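Local coordinates for maleylacetate reductase (Rhizobium, PDB 3W5S), which reduces maleylacetate to 3-oxoadipate with NADH during the breakdown of gamma-resorcylate, working as a homodimer of two-domain subunits, at residues G182-S187 against P224-E229; L189-H194 against R217-A222; L261-G266 against L271-T276; Y283-V288 against T309-F314. All blocks are in the same frame, centred on the assembly; numbering follows the deposited sequence.

In the fold
All four contacts lie among the helices of the C-terminal domain, the all-helical half that follows the NADH-binding domain with its parallel sheet. Contacts 1 and 2 both pair helix 181-198 with helix 206-228; their centres are about 11 Å apart, and contact 2 is nested inside the loop that contact 1 closes. Further along the chain, contact 3 joins helix 257-269 to the start of helix 273-289, whose later turns meet helix 307-318 in contact 4. Contacts 2 and 4, centres about 13 Å apart, merge where M192 touches L311 and F314. Contacts 2 and 3, centres about 17 Å apart, reach one sulfate ion, probably from the crystallisation liquor, which may mark an anion-binding site.

Contact 1 of 4, residues G182-S187 against P224-E229; sequences GISMTS and PGVRME. With SO4 (sulfate ion), chain E.
M185 reaches across from helix 181-198 and lays its thioether against V226 and R227, near the C-terminal end of helix 206-228 in the helical C-terminal domain. The two helix pieces run antiparallel at 175°, with axes 9.9 Å apart, a gap that a bent methionine can span. Its CG stands beside the backbone N, and further turns at chi2 and chi3 (98° at the last) fold the chain so that sulfur and methyl find different partners. SD lies 3.9 Å from R227 CB, while CE sits 3.8 Å from V226 CG1. M185 and V226 lie antiparallel alongside one another, whereas the methionine runs across the R227 chain. S184 adds a lighter touch, its CB 4.1 Å from the same V226 CG1; its hydroxyl is engaged elsewhere, with P180 O and R236. L318 of helix 307-318 packs on M185, and A235 and R236 of helix 233-253 on V226.

R227 leaves this apolar patch as a fully extended chain, its CG anti to the backbone N. That shape delivers the guanidinium to a sulfate ion lying at its edge. R227 NE gives a 2.8 Å bond to sulfate O3, and R227 NH2 gives an equally long one to sulfate O2, both nearly straight at 173°. NH1 turns to R317 O, and the backbone O of R227 accepts from a bound benzamidine, whose pocket R227 lines. Across these segments the contact is apolar packing, with no hydrogen bond between them, while the arginine's charge is probably balanced by the sulfate at the surface, where three nitrogens fix the plane of its guanidinium.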
loop_
_atom_site.group_PDB
_atom_site.type_symbol
_atom_site.label_atom_id
_atom_site.label_comp_id
_atom_site.label_asym_id
_atom_site.label_seq_id
_atom_site.Cartn_x
_atom_site.Cartn_y
_atom_site.Cartn_z
ATOM N N GLY A 182 -25.687 -11.797 12.411
ATOM C CA GLY A 182 -25.246 -11.206 13.691
ATOM C C GLY A 182 -23.737 -11.019 13.744
ATOM O O GLY A 182 -23.249 -9.910 13.979
ATOM N N ILE A 183 -22.994 -12.096 13.501
ATOM C CA ILE A 183 -21.530 -12.033 13.504
ATOM C C ILE A 183 -20.986 -11.257 12.300
ATOM O O ILE A 183 -19.915 -10.655 12.371
ATOM C CB ILE A 183 -20.879 -13.437 13.653
ATOM C CG1 ILE A 183 -19.353 -13.381 13.752
ATOM C CG2 ILE A 183 -21.287 -14.353 12.510
ATOM C CD1 ILE A 183 -18.780 -12.588 14.972
ATOM N N SER A 184 -21.738 -11.214 11.200
ATOM C CA SER A 184 -21.357 -10.363 10.097
ATOM C C SER A 184 -21.314 -8.910 10.546
ATOM O O SER A 184 -20.389 -8.173 10.164
ATOM C CB SER A 184 -22.314 -10.503 8.906
ATOM O OG SER A 184 -22.252 -11.782 8.310
ATOM N N MET A 185 -22.304 -8.493 11.350
ATOM C CA MET A 185 -22.340 -7.098 11.815
ATOM C C MET A 185 -21.219 -6.796 12.804
ATOM O O MET A 185 -20.516 -5.766 12.683
ATOM C CB MET A 185 -23.694 -6.741 12.425
ATOM C CG MET A 185 -24.898 -6.938 11.472
ATOM S SD MET A 185 -24.792 -5.973 9.935
ATOM C CE MET A 185 -24.145 -7.154 8.737
ATOM N N THR A 186 -21.020 -7.675 13.783
ATOM C CA THR A 186 -19.982 -7.397 14.791
ATOM C C THR A 186 -18.568 -7.589 14.213
ATOM O O THR A 186 -17.663 -6.791 14.517
ATOM C CB THR A 186 -20.178 -8.220 16.054
ATOM O OG1 THR A 186 -20.235 -9.605 15.691
ATOM C CG2 THR A 186 -21.451 -7.777 16.795
ATOM N N SER A 187 -18.378 -8.589 13.345
ATOM C CA SER A 187 -17.078 -8.695 12.650
ATOM C C SER A 187 -16.858 -7.450 11.802
ATOM O O SER A 187 -15.736 -6.938 11.720
ATOM C CB SER A 187 -17.030 -9.955 11.796
ATOM O OG SER A 187 -15.746 -10.153 11.206
ATOM N N PRO A 224 -25.138 -2.444 6.197
ATOM C CA PRO A 224 -26.619 -2.444 6.174
ATOM C C PRO A 224 -27.203 -3.272 5.030
ATOM O O PRO A 224 -28.287 -3.854 5.189
ATOM C CB PRO A 224 -26.971 -0.953 6.043
ATOM C CG PRO A 224 -25.769 -0.245 6.624
ATOM C CD PRO A 224 -24.602 -1.074 6.089
ATOM N N GLY A 225 -26.489 -3.339 3.907
ATOM C CA GLY A 225 -26.946 -4.158 2.779
ATOM C C GLY A 225 -26.885 -5.639 3.100
ATOM O O GLY A 225 -27.794 -6.402 2.746
ATOM N N VAL A 226 -25.820 -6.046 3.783
ATOM C CA VAL A 226 -25.650 -7.436 4.211
ATOM C C VAL A 226 -26.746 -7.801 5.213
ATOM O O VAL A 226 -27.310 -8.886 5.144
ATOM C CB VAL A 226 -24.234 -7.676 4.810
ATOM C CG1 VAL A 226 -24.151 -9.066 5.496
ATOM C CG2 VAL A 226 -23.154 -7.526 3.738
ATOM N N ARG A 227 -27.068 -6.878 6.127
ATOM C CA ARG A 227 -28.148 -7.116 7.089
ATOM C C ARG A 227 -29.507 -7.331 6.393
ATOM O O ARG A 227 -30.274 -8.221 6.784
ATOM C CB ARG A 227 -28.224 -6.000 8.150
ATOM C CG ARG A 227 -29.108 -6.433 9.309
ATOM C CD ARG A 227 -29.333 -5.375 10.345
ATOM N NE ARG A 227 -30.081 -5.980 11.450
ATOM C CZ ARG A 227 -30.674 -5.318 12.443
ATOM N NH1 ARG A 227 -30.657 -3.987 12.483
ATOM N NH2 ARG A 227 -31.306 -5.994 13.397
ATOM N N MET A 228 -29.754 -6.521 5.360
ATOM C CA MET A 228 -30.984 -6.529 4.548
ATOM C C MET A 228 -31.113 -7.792 3.695
ATOM O O MET A 228 -32.235 -8.274 3.464
ATOM C CB MET A 228 -30.995 -5.282 3.651
ATOM C CG MET A 228 -32.277 -5.016 2.859
ATOM S SD MET A 228 -32.109 -3.460 1.944
ATOM C CE MET A 228 -31.144 -2.496 3.107
ATOM N N GLU A 229 -29.974 -8.306 3.221
ATOM C CA GLU A 229 -29.909 -9.465 2.315
ATOM C C GLU A 229 -28.556 -10.138 2.448
ATOM O O GLU A 229 -27.630 -9.809 1.723
ATOM C CB GLU A 229 -30.125 -9.052 0.849
ATOM C CG GLU A 229 -31.545 -8.631 0.465
ATOM C CD GLU A 229 -32.594 -9.737 0.611
ATOM O OE1 GLU A 229 -32.251 -10.949 0.665
ATOM O OE2 GLU A 229 -33.793 -9.381 0.667
HETATM S S SO4 E . -30.530 -9.512 12.558
HETATM O O1 SO4 E . -29.202 -9.693 13.157
HETATM O O2 SO4 E . -31.386 -8.811 13.522
HETATM O O3 SO4 E . -30.439 -8.741 11.317
HETATM O O4 SO4 E . -31.099 -10.819 12.219
#

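Contact 2 of 4, residues L189-H194 against R217-A222; sequences LNAMAH and RAMIEA. With SO4 (sulfate ion), chain C.
Behind the packing of M192 on M219, the flat groups N190 and H194 occupy the other side of helix 181-198. One face of the H194 imidazole carries the backbone O of N190, 3.4 Å above the ring plane and over its centre. At its edge, in plane, comes sulfate O3, while H194 CE1 is 3.1 Å from sulfate O1, which approaches obliquely. The same O3 takes a nearly straight bond (169°) from N190 ND2, 2.9 Å long. H194 is also held through both nitrogens, ND1 to H259 and NE2 to A140 O, so its rotation is fixed. H263, H273 and H277 complete the grip on the sulfate.

Toward helix 206-228 the contact is purely apolar, the helices crossing at -158°. M192 runs straight through chi2 and bends at chi3 (69°), which carries its methyl sharply across I220. M192 CG rests 3.6 Å from M219 CB, the two chains passing side by side in opposing senses, and M192 CE presses to 3.5 Å from I220 CG1. M219, bent twice, brings CE to 4.2 Å from A191 CB. With an alanine at M192, I220 CG1 and M219 CB would probably face a gap, and F314 and L311 of helix 307-318 would lose part of their seat.

On the far flank R217 NH1 bridges to E221 OE1 at 2.8 Å. Helix 181-198 thus divides its chemistry: M192 and A191 pack it on its neighbour, while the N190 amide donates to an anion and H194 meets it with the CE1 carbon, consistent with an active-site cleft of this family.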
loop_
_atom_site.group_PDB
_atom_site.type_symbol
_atom_site.label_atom_id
_atom_site.label_comp_id
_atom_site.label_asym_id
_atom_site.label_seq_id
_atom_site.Cartn_x
_atom_site.Cartn_y
_atom_site.Cartn_z
ATOM N N LEU A 189 -17.905 -4.412 12.447
ATOM C CA LEU A 189 -17.476 -3.361 13.380
ATOM C C LEU A 189 -16.033 -3.565 13.845
ATOM O O LEU A 189 -15.305 -2.600 14.024
ATOM C CB LEU A 189 -18.475 -3.261 14.550
ATOM C CG LEU A 189 -19.810 -2.627 14.135
ATOM C CD1 LEU A 189 -20.878 -2.925 15.156
ATOM C CD2 LEU A 189 -19.653 -1.111 13.922
ATOM N N ASN A 190 -15.613 -4.824 13.985
ATOM C CA ASN A 190 -14.200 -5.182 14.258
ATOM C C ASN A 190 -13.290 -4.634 13.154
ATOM O O ASN A 190 -12.252 -4.055 13.448
ATOM C CB ASN A 190 -14.153 -6.704 14.417
ATOM C CG ASN A 190 -12.801 -7.296 14.793
ATOM O OD1 ASN A 190 -12.732 -8.528 14.897
ATOM N ND2 ASN A 190 -11.760 -6.497 15.020
ATOM N N ALA A 191 -13.701 -4.797 11.893
ATOM C CA ALA A 191 -12.938 -4.231 10.762
ATOM C C ALA A 191 -12.875 -2.704 10.895
ATOM O O ALA A 191 -11.789 -2.104 10.794
ATOM C CB ALA A 191 -13.591 -4.627 9.431
ATOM N N MET A 192 -14.031 -2.088 11.147
ATOM C CA MET A 192 -14.084 -0.631 11.273
ATOM C C MET A 192 -13.172 -0.128 12.395
ATOM O O MET A 192 -12.526 0.920 12.241
ATOM C CB MET A 192 -15.507 -0.177 11.484
ATOM C CG MET A 192 -16.319 -0.365 10.179
ATOM S SD MET A 192 -18.067 0.038 10.396
ATOM C CE MET A 192 -17.961 1.827 10.622
ATOM N N ALA A 193 -13.066 -0.888 13.481
ATOM C CA ALA A 193 -12.186 -0.522 14.599
ATOM C C ALA A 193 -10.727 -0.405 14.135
ATOM O O ALA A 193 -10.008 0.514 14.565
ATOM C CB ALA A 193 -12.301 -1.568 15.735
ATOM N N HIS A 194 -10.304 -1.318 13.243
ATOM C CA HIS A 194 -8.946 -1.283 12.713
ATOM C C HIS A 194 -8.692 0.041 11.998
ATOM O O HIS A 194 -7.654 0.684 12.217
ATOM C CB HIS A 194 -8.705 -2.410 11.710
ATOM C CG HIS A 194 -8.894 -3.792 12.256
ATOM N ND1 HIS A 194 -8.732 -4.131 13.585
ATOM C CD2 HIS A 194 -9.231 -4.933 11.615
ATOM C CE1 HIS A 194 -8.940 -5.433 13.731
ATOM N NE2 HIS A 194 -9.252 -5.939 12.547
ATOM N N ARG A 217 -15.625 3.614 4.583
ATOM C CA ARG A 217 -16.695 3.936 3.641
ATOM C C ARG A 217 -17.353 2.664 3.116
ATOM O O ARG A 217 -18.578 2.560 3.086
ATOM C CB ARG A 217 -16.140 4.759 2.478
ATOM C CG ARG A 217 -17.238 5.278 1.532
ATOM C CD ARG A 217 -16.688 5.582 0.131
ATOM N NE ARG A 217 -16.176 4.365 -0.499
ATOM C CZ ARG A 217 -16.931 3.381 -0.993
ATOM N NH1 ARG A 217 -18.263 3.455 -0.961
ATOM N NH2 ARG A 217 -16.345 2.311 -1.518
ATOM N N ALA A 218 -16.531 1.693 2.715
ATOM C CA ALA A 218 -17.048 0.434 2.204
ATOM C C ALA A 218 -17.873 -0.308 3.268
ATOM O O ALA A 218 -18.930 -0.849 2.963
ATOM C CB ALA A 218 -15.879 -0.429 1.733
ATOM N N MET A 219 -17.378 -0.326 4.511
ATOM C CA MET A 219 -18.110 -1.068 5.552
ATOM C C MET A 219 -19.440 -0.403 5.874
ATOM O O MET A 219 -20.458 -1.081 6.072
ATOM C CB MET A 219 -17.317 -1.188 6.841
ATOM C CG MET A 219 -15.985 -1.940 6.724
ATOM S SD MET A 219 -15.987 -3.463 5.735
ATOM C CE MET A 219 -16.909 -4.518 6.824
ATOM N N ILE A 220 -19.441 0.926 5.911
ATOM C CA ILE A 220 -20.651 1.671 6.224
ATOM C C ILE A 220 -21.699 1.509 5.123
ATOM O O ILE A 220 -22.910 1.416 5.403
ATOM C CB ILE A 220 -20.303 3.163 6.487
ATOM C CG1 ILE A 220 -19.612 3.260 7.849
ATOM C CG2 ILE A 220 -21.556 4.050 6.444
ATOM C CD1 ILE A 220 -18.770 4.568 8.042
ATOM N N GLU A 221 -21.253 1.453 3.869
ATOM C CA GLU A 221 -22.162 1.172 2.760
ATOM C C GLU A 221 -22.668 -0.278 2.791
ATOM O O GLU A 221 -23.868 -0.535 2.606
ATOM C CB GLU A 221 -21.456 1.458 1.429
ATOM C CG GLU A 221 -22.219 1.065 0.164
ATOM C CD GLU A 221 -21.341 1.023 -1.081
ATOM O OE1 GLU A 221 -20.172 1.458 -1.036
ATOM O OE2 GLU A 221 -21.817 0.551 -2.126
ATOM N N ALA A 222 -21.750 -1.224 3.015
ATOM C CA ALA A 222 -22.073 -2.633 2.816
ATOM C C ALA A 222 -22.817 -3.290 3.970
ATOM O O ALA A 222 -23.695 -4.117 3.738
ATOM C CB ALA A 222 -20.804 -3.424 2.553
HETATM S S SO4 C . -8.089 -7.823 16.580
HETATM O O1 SO4 C . -7.154 -6.979 15.803
HETATM O O2 SO4 C . -8.315 -7.231 17.883
HETATM O O3 SO4 C . -9.355 -7.937 15.878
HETATM O O4 SO4 C . -7.447 -9.106 16.819
#

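Contact 3 of 4, residues L261-G266 against L271-T276; sequences LCHTLG and LPHAET. With SO4 (sulfate ion), chain C.
Different first torsions bring H263 and H273 edge to edge: CG of H263 stands beside its backbone N (chi1 -61°), that of H273 anti to its own backbone N (175°), leaving H263 CD2 4.5 Å from H273 CE1. They sit on consecutive helices, 257-269 and 273-289, joined by a short turn in the helical domain of the iron-containing alcohol dehydrogenase fold. Both rings turn an edge to one sulfate: H263 NE2 donates to its O2 at 2.8 Å, H273 NE2 to its O3 at 2.9 Å. N190 and H277 also bind this ion, and Y346 holds ND1 of H263. A water lies between the helices, 2.8 Å from C262 O, to which it donates, and equally far from H273 ND1. Putting an alanine at H273 would probably cost sulfate O3 a donor and this water one of its holds.

Elsewhere in the contact, T276 CG2 packs 4.0 Å from C262 CA, and L271 lays CD1 on L265 CB. Across the turn, L271 N makes a weak bond to G266 O. P272, the N-cap residue, offers its carbonyl to T276 twice: through N, and through OG1 at 2.8 Å, this donor standing 39° above the carbonyl plane.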
loop_
_atom_site.group_PDB
_atom_site.type_symbol
_atom_site.label_atom_id
_atom_site.label_comp_id
_atom_site.label_asym_id
_atom_site.label_seq_id
_atom_site.Cartn_x
_atom_site.Cartn_y
_atom_site.Cartn_z
ATOM N N LEU A 261 -7.954 -2.430 24.907
ATOM C CA LEU A 261 -9.070 -2.811 25.783
ATOM C C LEU A 261 -9.725 -4.096 25.280
ATOM O O LEU A 261 -10.088 -4.982 26.083
ATOM C CB LEU A 261 -10.111 -1.703 25.888
ATOM C CG LEU A 261 -9.598 -0.429 26.537
ATOM C CD1 LEU A 261 -10.768 0.531 26.802
ATOM C CD2 LEU A 261 -8.847 -0.698 27.830
ATOM N N CYS A 262 -9.870 -4.233 23.962
ATOM C CA CYS A 262 -10.453 -5.466 23.417
ATOM C C CYS A 262 -9.596 -6.673 23.780
ATOM O O CYS A 262 -10.114 -7.733 24.157
ATOM C CB CYS A 262 -10.614 -5.397 21.898
ATOM S SG CYS A 262 -11.899 -4.262 21.360
ATOM N N HIS A 263 -8.286 -6.547 23.642
ATOM C CA HIS A 263 -7.416 -7.665 23.979
ATOM C C HIS A 263 -7.417 -7.998 25.458
ATOM O O HIS A 263 -7.356 -9.175 25.837
ATOM C CB HIS A 263 -5.999 -7.399 23.478
ATOM C CG HIS A 263 -5.951 -7.231 22.002
ATOM N ND1 HIS A 263 -4.923 -6.593 21.348
ATOM C CD2 HIS A 263 -6.878 -7.532 21.058
ATOM C CE1 HIS A 263 -5.189 -6.563 20.051
ATOM N NE2 HIS A 263 -6.375 -7.113 19.852
ATOM N N THR A 264 -7.502 -6.970 26.291
ATOM C CA THR A 264 -7.515 -7.159 27.725
ATOM C C THR A 264 -8.775 -7.933 28.137
ATOM O O THR A 264 -8.688 -8.989 28.782
ATOM C CB THR A 264 -7.462 -5.796 28.426
ATOM O OG1 THR A 264 -6.216 -5.133 28.128
ATOM C CG2 THR A 264 -7.587 -5.982 29.944
ATOM N N LEU A 265 -9.945 -7.416 27.774
ATOM C CA LEU A 265 -11.213 -8.053 28.176
ATOM C C LEU A 265 -11.410 -9.391 27.463
ATOM O O LEU A 265 -11.823 -10.392 28.060
ATOM C CB LEU A 265 -12.360 -7.102 27.861
ATOM C CG LEU A 265 -12.698 -5.967 28.831
ATOM C CD1 LEU A 265 -11.566 -4.974 29.194
ATOM C CD2 LEU A 265 -13.847 -5.224 28.173
ATOM N N GLY A 266 -11.103 -9.414 26.171
ATOM C CA GLY A 266 -11.285 -10.624 25.371
ATOM C C GLY A 266 -10.513 -11.771 25.952
ATOM O O GLY A 266 -11.090 -12.826 26.241
ATOM N N LEU A 271 -14.328 -13.088 26.542
ATOM C CA LEU A 271 -15.488 -12.493 25.872
ATOM C C LEU A 271 -15.525 -12.810 24.372
ATOM O O LEU A 271 -14.464 -12.925 23.739
ATOM C CB LEU A 271 -15.508 -10.987 26.066
ATOM C CG LEU A 271 -15.535 -10.388 27.462
ATOM C CD1 LEU A 271 -15.858 -8.915 27.278
ATOM C CD2 LEU A 271 -16.577 -11.049 28.362
ATOM N N PRO A 272 -16.730 -12.904 23.786
ATOM C CA PRO A 272 -16.846 -12.990 22.337
ATOM C C PRO A 272 -16.086 -11.810 21.724
ATOM O O PRO A 272 -16.342 -10.637 22.055
ATOM C CB PRO A 272 -18.359 -12.906 22.098
ATOM C CG PRO A 272 -18.968 -13.426 23.396
ATOM C CD PRO A 272 -18.053 -12.861 24.442
ATOM N N HIS A 273 -15.143 -12.126 20.849
ATOM C CA HIS A 273 -14.163 -11.151 20.410
ATOM C C HIS A 273 -14.745 -10.020 19.546
ATOM O O HIS A 273 -14.583 -8.836 19.875
ATOM C CB HIS A 273 -13.003 -11.848 19.696
ATOM C CG HIS A 273 -12.021 -10.902 19.104
ATOM N ND1 HIS A 273 -11.074 -10.236 19.852
ATOM C CD2 HIS A 273 -11.865 -10.483 17.831
ATOM C CE1 HIS A 273 -10.360 -9.463 19.055
ATOM N NE2 HIS A 273 -10.816 -9.597 17.825
ATOM N N ALA A 274 -15.400 -10.364 18.431
ATOM C CA ALA A 274 -15.974 -9.306 17.575
ATOM C C ALA A 274 -16.988 -8.461 18.335
ATOM O O ALA A 274 -17.090 -7.247 18.113
ATOM C CB ALA A 274 -16.600 -9.907 16.324
ATOM N N GLU A 275 -17.758 -9.119 19.204
ATOM C CA GLU A 275 -18.751 -8.431 20.018
ATOM C C GLU A 275 -18.104 -7.414 20.951
ATOM O O GLU A 275 -18.666 -6.345 21.167
ATOM C CB GLU A 275 -19.568 -9.444 20.822
ATOM C CG GLU A 275 -20.535 -10.292 19.949
ATOM C CD GLU A 275 -19.907 -11.554 19.342
ATOM O OE1 GLU A 275 -18.667 -11.691 19.234
ATOM O OE2 GLU A 275 -20.699 -12.475 19.005
ATOM N N THR A 276 -16.939 -7.752 21.500
ATOM C CA THR A 276 -16.222 -6.835 22.393
ATOM C C THR A 276 -15.808 -5.592 21.620
ATOM O O THR A 276 -16.008 -4.466 22.080
ATOM C CB THR A 276 -15.023 -7.537 23.002
ATOM O OG1 THR A 276 -15.465 -8.666 23.770
ATOM C CG2 THR A 276 -14.250 -6.606 23.921
HETATM S S SO4 C . -8.089 -7.823 16.580
HETATM O O1 SO4 C . -7.154 -6.979 15.803
HETATM O O2 SO4 C . -8.315 -7.231 17.883
HETATM O O3 SO4 C . -9.355 -7.937 15.878
HETATM O O4 SO4 C . -7.447 -9.106 16.819
HETATM O O HOH W 1 -9.771 -9.808 22.291
#

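Contact 4 of 4, residues Y283-V288 against T309-F314; sequences YTIAYV and TGLYDF
I285 and L311 form the tight half of this contact, where helix 273-289 meets helix 307-318. L311 CD1 is the point of the wedge: it sits 3.7 Å from I285 CG1, 4.0 Å from I285 CB and 4.1 Å from I285 CG2, so a single methyl group touches the whole branch point of the isoleucine. The two side chains lie roughly perpendicular, and both start toward the other helix, bridging backbones whose nearest CA atoms, those of I285 and L311, are 8.4 Å apart. Around this pair the packing continues into helix 181-198, with A196 on I285 and M192 on L311.

This is plain helix-to-helix packing within the C-terminal domain of the iron-containing alcohol dehydrogenase fold, with no hydrogen bond between the two segments. Its other half is looser in that one atom does the touching. Y283 starts away from helix 307-318, but with CG beside the backbone N (chi1 -55°) its ring swings back, and Y283 OH comes 3.7 Å from Y312 CE1. Y312, its CG anti to the backbone N (chi1 -177°), heads the same general way, so the two hydroxyl ends lie on one side of the contact. The rings meet obliquely through the Y283 hydroxyl, with no stacking, and Y283 CZ is already 4.5 Å from Y312 CE1.

What steadies the tyrosines comes from the end of the chain: Y283 OH bonds to A368 O, and Y312 OH to G367 O. Y312 is partly exposed. D313 OD1 lies in plane at the edge of the Y312 ring, and its other carboxylate oxygen, OD2, pairs with R369 in a salt bridge.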
loop_
_atom_site.group_PDB
_atom_site.type_symbol
_atom_site.label_atom_id
_atom_site.label_comp_id
_atom_site.label_asym_id
_atom_site.label_seq_id
_atom_site.Cartn_x
_atom_site.Cartn_y
_atom_site.Cartn_z
ATOM N N TYR A 283 -17.210 4.059 22.448
ATOM C CA TYR A 283 -16.653 4.692 23.660
ATOM C C TYR A 283 -15.174 5.007 23.510
ATOM O O TYR A 283 -14.711 6.052 23.945
ATOM C CB TYR A 283 -16.903 3.832 24.923
ATOM C CG TYR A 283 -18.359 3.528 25.083
ATOM C CD1 TYR A 283 -19.233 4.495 25.595
ATOM C CD2 TYR A 283 -18.889 2.307 24.671
ATOM C CE1 TYR A 283 -20.603 4.223 25.705
ATOM C CE2 TYR A 283 -20.251 2.025 24.816
ATOM C CZ TYR A 283 -21.081 2.995 25.315
ATOM O OH TYR A 283 -22.425 2.764 25.435
ATOM N N THR A 284 -14.427 4.080 22.921
ATOM C CA THR A 284 -12.991 4.316 22.782
ATOM C C THR A 284 -12.759 5.425 21.749
ATOM O O THR A 284 -11.941 6.330 21.975
ATOM C CB THR A 284 -12.262 3.035 22.420
ATOM O OG1 THR A 284 -12.886 2.487 21.260
ATOM C CG2 THR A 284 -12.329 2.030 23.587
ATOM N N ILE A 285 -13.513 5.406 20.645
ATOM C CA ILE A 285 -13.420 6.507 19.678
ATOM C C ILE A 285 -13.884 7.839 20.265
ATOM O O ILE A 285 -13.196 8.846 20.091
ATOM C CB ILE A 285 -14.167 6.166 18.372
ATOM C CG1 ILE A 285 -13.528 4.940 17.704
ATOM C CG2 ILE A 285 -14.176 7.362 17.407
ATOM C CD1 ILE A 285 -12.046 5.074 17.347
ATOM N N ALA A 286 -14.992 7.863 21.018
ATOM C CA ALA A 286 -15.418 9.103 21.659
ATOM C C ALA A 286 -14.342 9.662 22.589
ATOM O O ALA A 286 -14.144 10.875 22.652
ATOM C CB ALA A 286 -16.712 8.874 22.451
ATOM N N TYR A 287 -13.662 8.775 23.311
ATOM C CA TYR A 287 -12.600 9.209 24.224
ATOM C C TYR A 287 -11.451 9.881 23.476
ATOM O O TYR A 287 -11.006 10.975 23.839
ATOM C CB TYR A 287 -12.124 7.993 25.025
ATOM C CG TYR A 287 -11.029 8.278 26.036
ATOM C CD1 TYR A 287 -11.324 8.771 27.300
ATOM C CD2 TYR A 287 -9.684 8.031 25.717
ATOM C CE1 TYR A 287 -10.316 9.020 28.215
ATOM C CE2 TYR A 287 -8.684 8.264 26.643
ATOM C CZ TYR A 287 -9.001 8.754 27.875
ATOM O OH TYR A 287 -8.013 9.003 28.810
ATOM N N VAL A 288 -10.979 9.228 22.424
ATOM C CA VAL A 288 -9.862 9.779 21.664
ATOM C C VAL A 288 -10.289 11.042 20.904
ATOM O O VAL A 288 -9.498 11.981 20.726
ATOM C CB VAL A 288 -9.302 8.695 20.724
ATOM C CG1 VAL A 288 -8.217 9.250 19.829
ATOM C CG2 VAL A 288 -8.716 7.545 21.575
ATOM N N THR A 309 -20.292 9.097 18.794
ATOM C CA THR A 309 -21.748 8.982 18.776
ATOM C C THR A 309 -22.255 8.464 17.444
ATOM O O THR A 309 -23.213 7.704 17.399
ATOM C CB THR A 309 -22.418 10.316 19.129
ATOM O OG1 THR A 309 -21.941 11.363 18.270
ATOM C CG2 THR A 309 -22.036 10.670 20.549
ATOM N N GLY A 310 -21.599 8.866 16.359
ATOM C CA GLY A 310 -21.999 8.382 15.035
ATOM C C GLY A 310 -21.810 6.879 14.886
ATOM O O GLY A 310 -22.645 6.192 14.266
ATOM N N LEU A 311 -20.734 6.346 15.466
ATOM C CA LEU A 311 -20.537 4.897 15.491
ATOM C C LEU A 311 -21.580 4.191 16.334
ATOM O O LEU A 311 -22.064 3.105 15.968
ATOM C CB LEU A 311 -19.119 4.535 15.974
ATOM C CG LEU A 311 -18.025 4.744 14.933
ATOM C CD1 LEU A 311 -16.656 4.673 15.666
ATOM C CD2 LEU A 311 -18.109 3.714 13.797
ATOM N N TYR A 312 -21.944 4.815 17.454
ATOM C CA TYR A 312 -22.974 4.234 18.319
ATOM C C TYR A 312 -24.286 4.133 17.539
ATOM O O TYR A 312 -24.976 3.086 17.550
ATOM C CB TYR A 312 -23.146 5.095 19.576
ATOM C CG TYR A 312 -24.125 4.556 20.580
ATOM C CD1 TYR A 312 -23.711 3.697 21.592
ATOM C CD2 TYR A 312 -25.470 4.939 20.534
ATOM C CE1 TYR A 312 -24.624 3.214 22.553
ATOM C CE2 TYR A 312 -26.391 4.464 21.471
ATOM C CZ TYR A 312 -25.957 3.596 22.475
ATOM O OH TYR A 312 -26.864 3.126 23.410
ATOM N N ASP A 313 -24.634 5.221 16.844
ATOM C CA ASP A 313 -25.873 5.223 16.052
ATOM C C ASP A 313 -25.842 4.224 14.896
ATOM O O ASP A 313 -26.839 3.543 14.626
ATOM C CB ASP A 313 -26.179 6.624 15.548
ATOM C CG ASP A 313 -26.464 7.615 16.664
ATOM O OD1 ASP A 313 -26.759 7.197 17.811
ATOM O OD2 ASP A 313 -26.426 8.836 16.360
ATOM N N PHE A 314 -24.692 4.121 14.232
ATOM C CA PHE A 314 -24.536 3.193 13.121
ATOM C C PHE A 314 -24.645 1.739 13.628
ATOM O O PHE A 314 -25.342 0.911 13.024
ATOM C CB PHE A 314 -23.198 3.456 12.420
ATOM C CG PHE A 314 -22.886 2.472 11.343
ATOM C CD1 PHE A 314 -23.597 2.476 10.139
ATOM C CD2 PHE A 314 -21.905 1.498 11.542
ATOM C CE1 PHE A 314 -23.310 1.545 9.136
ATOM C CE2 PHE A 314 -21.613 0.584 10.551
ATOM C CZ PHE A 314 -22.317 0.590 9.360
#